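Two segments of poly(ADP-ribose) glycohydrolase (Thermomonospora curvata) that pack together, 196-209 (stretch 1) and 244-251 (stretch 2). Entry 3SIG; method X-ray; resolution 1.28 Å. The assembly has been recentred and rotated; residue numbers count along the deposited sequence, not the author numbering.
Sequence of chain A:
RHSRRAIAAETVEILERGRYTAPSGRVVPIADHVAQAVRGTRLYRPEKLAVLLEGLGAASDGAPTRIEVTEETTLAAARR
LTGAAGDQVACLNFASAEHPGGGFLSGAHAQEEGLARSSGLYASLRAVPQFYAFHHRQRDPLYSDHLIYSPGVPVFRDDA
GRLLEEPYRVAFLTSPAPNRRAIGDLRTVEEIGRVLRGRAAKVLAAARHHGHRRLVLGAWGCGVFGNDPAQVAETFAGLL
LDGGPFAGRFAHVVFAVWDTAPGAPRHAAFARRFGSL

Stretch 1 (196-209) LRGRAAKVLAAARH
Stretch 2, residues 244-251: GPFAGRFA

The most unusual feature is how closely the Phe-246 ring lies on a helix backbone. Leu-204 CB sits over one ring face, 3.6 Å from the centroid of Phe-246 and 7° off the ring normal, a CH-pi contact. Phe-246 CZ is 3.5 Å from both Ala-201 O and Ala-205 N, two atoms joined by a helical hydrogen bond of 2.9 Å. Ala-205 CB is 4.0 Å from Phe-246 CZ.

Stretch 1 is helical throughout, with phi/psi near -64/-42. Stretch 2 has no regular helix or strand. It starts with a type I turn, Gly-244 to Ala-247, closed by Ala-247 N to Gly-244 O at 3.0 Å. Gly-248 has positive phi (73/4). The two stretches run in the same general sense: the CA atoms of Leu-204 and Phe-246 are 7.7 Å apart, as are those of Arg-208 and Phe-250.

Both phenylalanines are chi1 m, with chi2 -85° at Phe-246 and -77° at Phe-250. Leu-204 (m, t) reaches both rings; its CD2 is 3.9 Å from Phe-250 CE2. Leu-204 O lies at the edge of the Phe-250 ring, 3.5 Å from Phe-250 CZ.

Arg-208 (t, p, t, chi4 89°) NE donates a weak hydrogen bond to Arg-249 O at 3.1 Å, with an N-H...O angle of 123°. Arg-249 (m, t, t, chi4 -77°) turns back, its NE donating to Pro-245 O at 2.7 Å.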

# COMPACT_ATOMS: atom_id res chain seq x y z
N LEU A 196 1.40 13.88 8.10
CA LEU A 196 0.62 13.19 7.07
C LEU A 196 0.79 13.86 5.72
O LEU A 196 0.97 13.17 4.72
CB LEU A 196 -0.87 13.19 7.43
CG LEU A 196 -1.27 12.19 8.51
CD1 LEU A 196 -2.67 12.54 8.99
CD2 LEU A 196 -1.25 10.77 8.02
N ARG A 197 0.74 15.17 5.66
CA ARG A 197 0.86 15.88 4.42
C ARG A 197 2.24 15.69 3.80
O ARG A 197 2.35 15.43 2.60
CB ARG A 197 0.56 17.36 4.61
CG ARG A 197 0.60 18.08 3.29
CD ARG A 197 0.12 19.51 3.39
NE ARG A 197 -0.00 20.12 2.08
CZ ARG A 197 1.00 20.74 1.45
NH1 ARG A 197 2.20 20.82 2.03
NH2 ARG A 197 0.80 21.27 0.25
N GLY A 198 3.29 15.85 4.60
CA GLY A 198 4.63 15.67 4.08
C GLY A 198 4.87 14.29 3.52
O GLY A 198 5.51 14.09 2.47
N ARG A 199 4.39 13.29 4.24
CA ARG A 199 4.59 11.90 3.87
C ARG A 199 3.77 11.51 2.67
O ARG A 199 4.28 10.89 1.75
CB ARG A 199 4.32 11.01 5.09
CG ARG A 199 4.83 9.58 4.97
CD ARG A 199 4.84 8.87 6.31
NE ARG A 199 5.73 9.55 7.25
CZ ARG A 199 5.77 9.30 8.54
NH1 ARG A 199 6.58 10.03 9.30
NH2 ARG A 199 4.99 8.41 9.09
N ALA A 200 2.50 11.87 2.67
CA ALA A 200 1.67 11.62 1.50
C ALA A 200 2.19 12.33 0.25
O ALA A 200 2.16 11.75 -0.85
CB ALA A 200 0.22 12.05 1.76
N ALA A 201 2.74 13.52 0.40
CA ALA A 201 3.29 14.19 -0.75
C ALA A 201 4.45 13.38 -1.32
O ALA A 201 4.64 13.30 -2.55
CB ALA A 201 3.76 15.56 -0.39
N LYS A 202 5.26 12.79 -0.44
CA LYS A 202 6.39 11.98 -0.86
C LYS A 202 5.97 10.66 -1.52
O LYS A 202 6.59 10.20 -2.49
CB LYS A 202 7.36 11.78 0.34
CG LYS A 202 8.05 13.03 0.72
CD LYS A 202 8.91 12.89 1.97
CE LYS A 202 9.70 14.16 2.22
NZ LYS A 202 10.59 14.03 3.41
N VAL A 203 4.91 10.05 -1.01
CA VAL A 203 4.34 8.89 -1.67
C VAL A 203 3.92 9.23 -3.11
O VAL A 203 4.24 8.48 -4.06
CB VAL A 203 3.09 8.39 -0.88
CG1 VAL A 203 2.31 7.38 -1.69
CG2 VAL A 203 3.52 7.79 0.46
N LEU A 204 3.20 10.33 -3.28
CA LEU A 204 2.76 10.74 -4.60
C LEU A 204 3.95 11.09 -5.48
O LEU A 204 3.96 10.78 -6.69
CB LEU A 204 1.78 11.91 -4.52
CG LEU A 204 0.45 11.66 -3.84
CD1 LEU A 204 -0.42 12.91 -3.88
CD2 LEU A 204 -0.24 10.56 -4.45
N ALA A 205 4.96 11.74 -4.92
CA ALA A 205 6.13 12.07 -5.71
C ALA A 205 6.82 10.80 -6.19
O ALA A 205 7.29 10.78 -7.34
CB ALA A 205 7.11 12.93 -4.91
N ALA A 206 6.96 9.80 -5.34
CA ALA A 206 7.61 8.57 -5.77
C ALA A 206 6.82 7.89 -6.86
O ALA A 206 7.39 7.40 -7.84
CB ALA A 206 7.81 7.66 -4.61
N ALA A 207 5.50 7.87 -6.73
CA ALA A 207 4.64 7.24 -7.75
C ALA A 207 4.82 7.93 -9.09
O ALA A 207 4.99 7.28 -10.14
CB ALA A 207 3.19 7.30 -7.34
N ARG A 208 4.83 9.25 -9.09
CA ARG A 208 4.91 9.99 -10.33
C ARG A 208 6.31 9.85 -10.93
O ARG A 208 6.46 9.73 -12.17
CB ARG A 208 4.58 11.46 -10.10
CG ARG A 208 4.28 12.23 -11.42
CD ARG A 208 3.10 11.59 -12.21
NE ARG A 208 2.96 12.13 -13.57
CZ ARG A 208 3.58 11.64 -14.65
NH1 ARG A 208 4.40 10.59 -14.55
NH2 ARG A 208 3.37 12.20 -15.84
N HIS A 209 7.35 9.88 -10.09
CA HIS A 209 8.74 9.73 -10.51
C HIS A 209 8.95 8.40 -11.23
O HIS A 209 9.77 8.32 -12.15
CB HIS A 209 9.66 9.81 -9.28
CG HIS A 209 11.12 9.62 -9.56
ND1 HIS A 209 11.86 10.51 -10.30
CD2 HIS A 209 11.98 8.67 -9.13
CE1 HIS A 209 13.12 10.09 -10.35
NE2 HIS A 209 13.21 8.97 -9.65
N GLY A 244 -3.58 22.08 -5.78
CA GLY A 244 -2.54 21.52 -4.94
C GLY A 244 -1.41 20.99 -5.82
O GLY A 244 -1.55 20.93 -7.04
N PRO A 245 -0.28 20.59 -5.21
CA PRO A 245 0.92 20.28 -5.97
C PRO A 245 0.78 19.13 -6.95
O PRO A 245 1.53 19.08 -7.92
CB PRO A 245 1.96 19.97 -4.90
CG PRO A 245 1.23 19.82 -3.66
CD PRO A 245 -0.01 20.62 -3.76
N PHE A 246 -0.14 18.21 -6.69
CA PHE A 246 -0.37 17.07 -7.58
C PHE A 246 -1.67 17.19 -8.38
O PHE A 246 -2.08 16.22 -9.01
CB PHE A 246 -0.31 15.73 -6.81
CG PHE A 246 1.08 15.41 -6.35
CD1 PHE A 246 1.94 14.80 -7.19
CD2 PHE A 246 1.53 15.83 -5.10
CE1 PHE A 246 3.25 14.53 -6.79
CE2 PHE A 246 2.84 15.57 -4.71
CZ PHE A 246 3.68 14.93 -5.55
N ALA A 247 -2.30 18.36 -8.37
CA ALA A 247 -3.53 18.55 -9.13
C ALA A 247 -3.25 18.29 -10.60
O ALA A 247 -2.33 18.87 -11.17
CB ALA A 247 -4.09 19.96 -8.92
N GLY A 248 -4.03 17.41 -11.19
CA GLY A 248 -3.91 17.08 -12.60
C GLY A 248 -2.73 16.24 -13.03
O GLY A 248 -2.58 15.97 -14.21
N ARG A 249 -1.91 15.78 -12.08
CA ARG A 249 -0.70 15.06 -12.42
C ARG A 249 -0.89 13.56 -12.58
O ARG A 249 -0.04 12.87 -13.15
CB ARG A 249 0.38 15.33 -11.38
CG ARG A 249 0.83 16.76 -11.41
CD ARG A 249 2.17 16.96 -10.76
NE ARG A 249 2.36 18.37 -10.43
CZ ARG A 249 2.67 19.31 -11.31
NH1 ARG A 249 2.85 19.00 -12.59
NH2 ARG A 249 2.80 20.57 -10.91
N PHE A 250 -1.99 13.05 -12.05
CA PHE A 250 -2.31 11.65 -12.25
C PHE A 250 -3.50 11.56 -13.20
O PHE A 250 -4.32 12.49 -13.29
CB PHE A 250 -2.59 10.94 -10.92
CG PHE A 250 -1.41 10.92 -10.02
CD1 PHE A 250 -0.37 10.03 -10.26
CD2 PHE A 250 -1.26 11.83 -9.01
CE1 PHE A 250 0.77 10.01 -9.47
CE2 PHE A 250 -0.12 11.82 -8.19
CZ PHE A 250 0.90 10.93 -8.43
N ALA A 251 -3.59 10.46 -13.92
CA ALA A 251 -4.75 10.20 -14.80
C ALA A 251 -5.97 9.72 -14.01
O ALA A 251 -7.10 10.07 -14.30
CB ALA A 251 -4.39 9.20 -15.88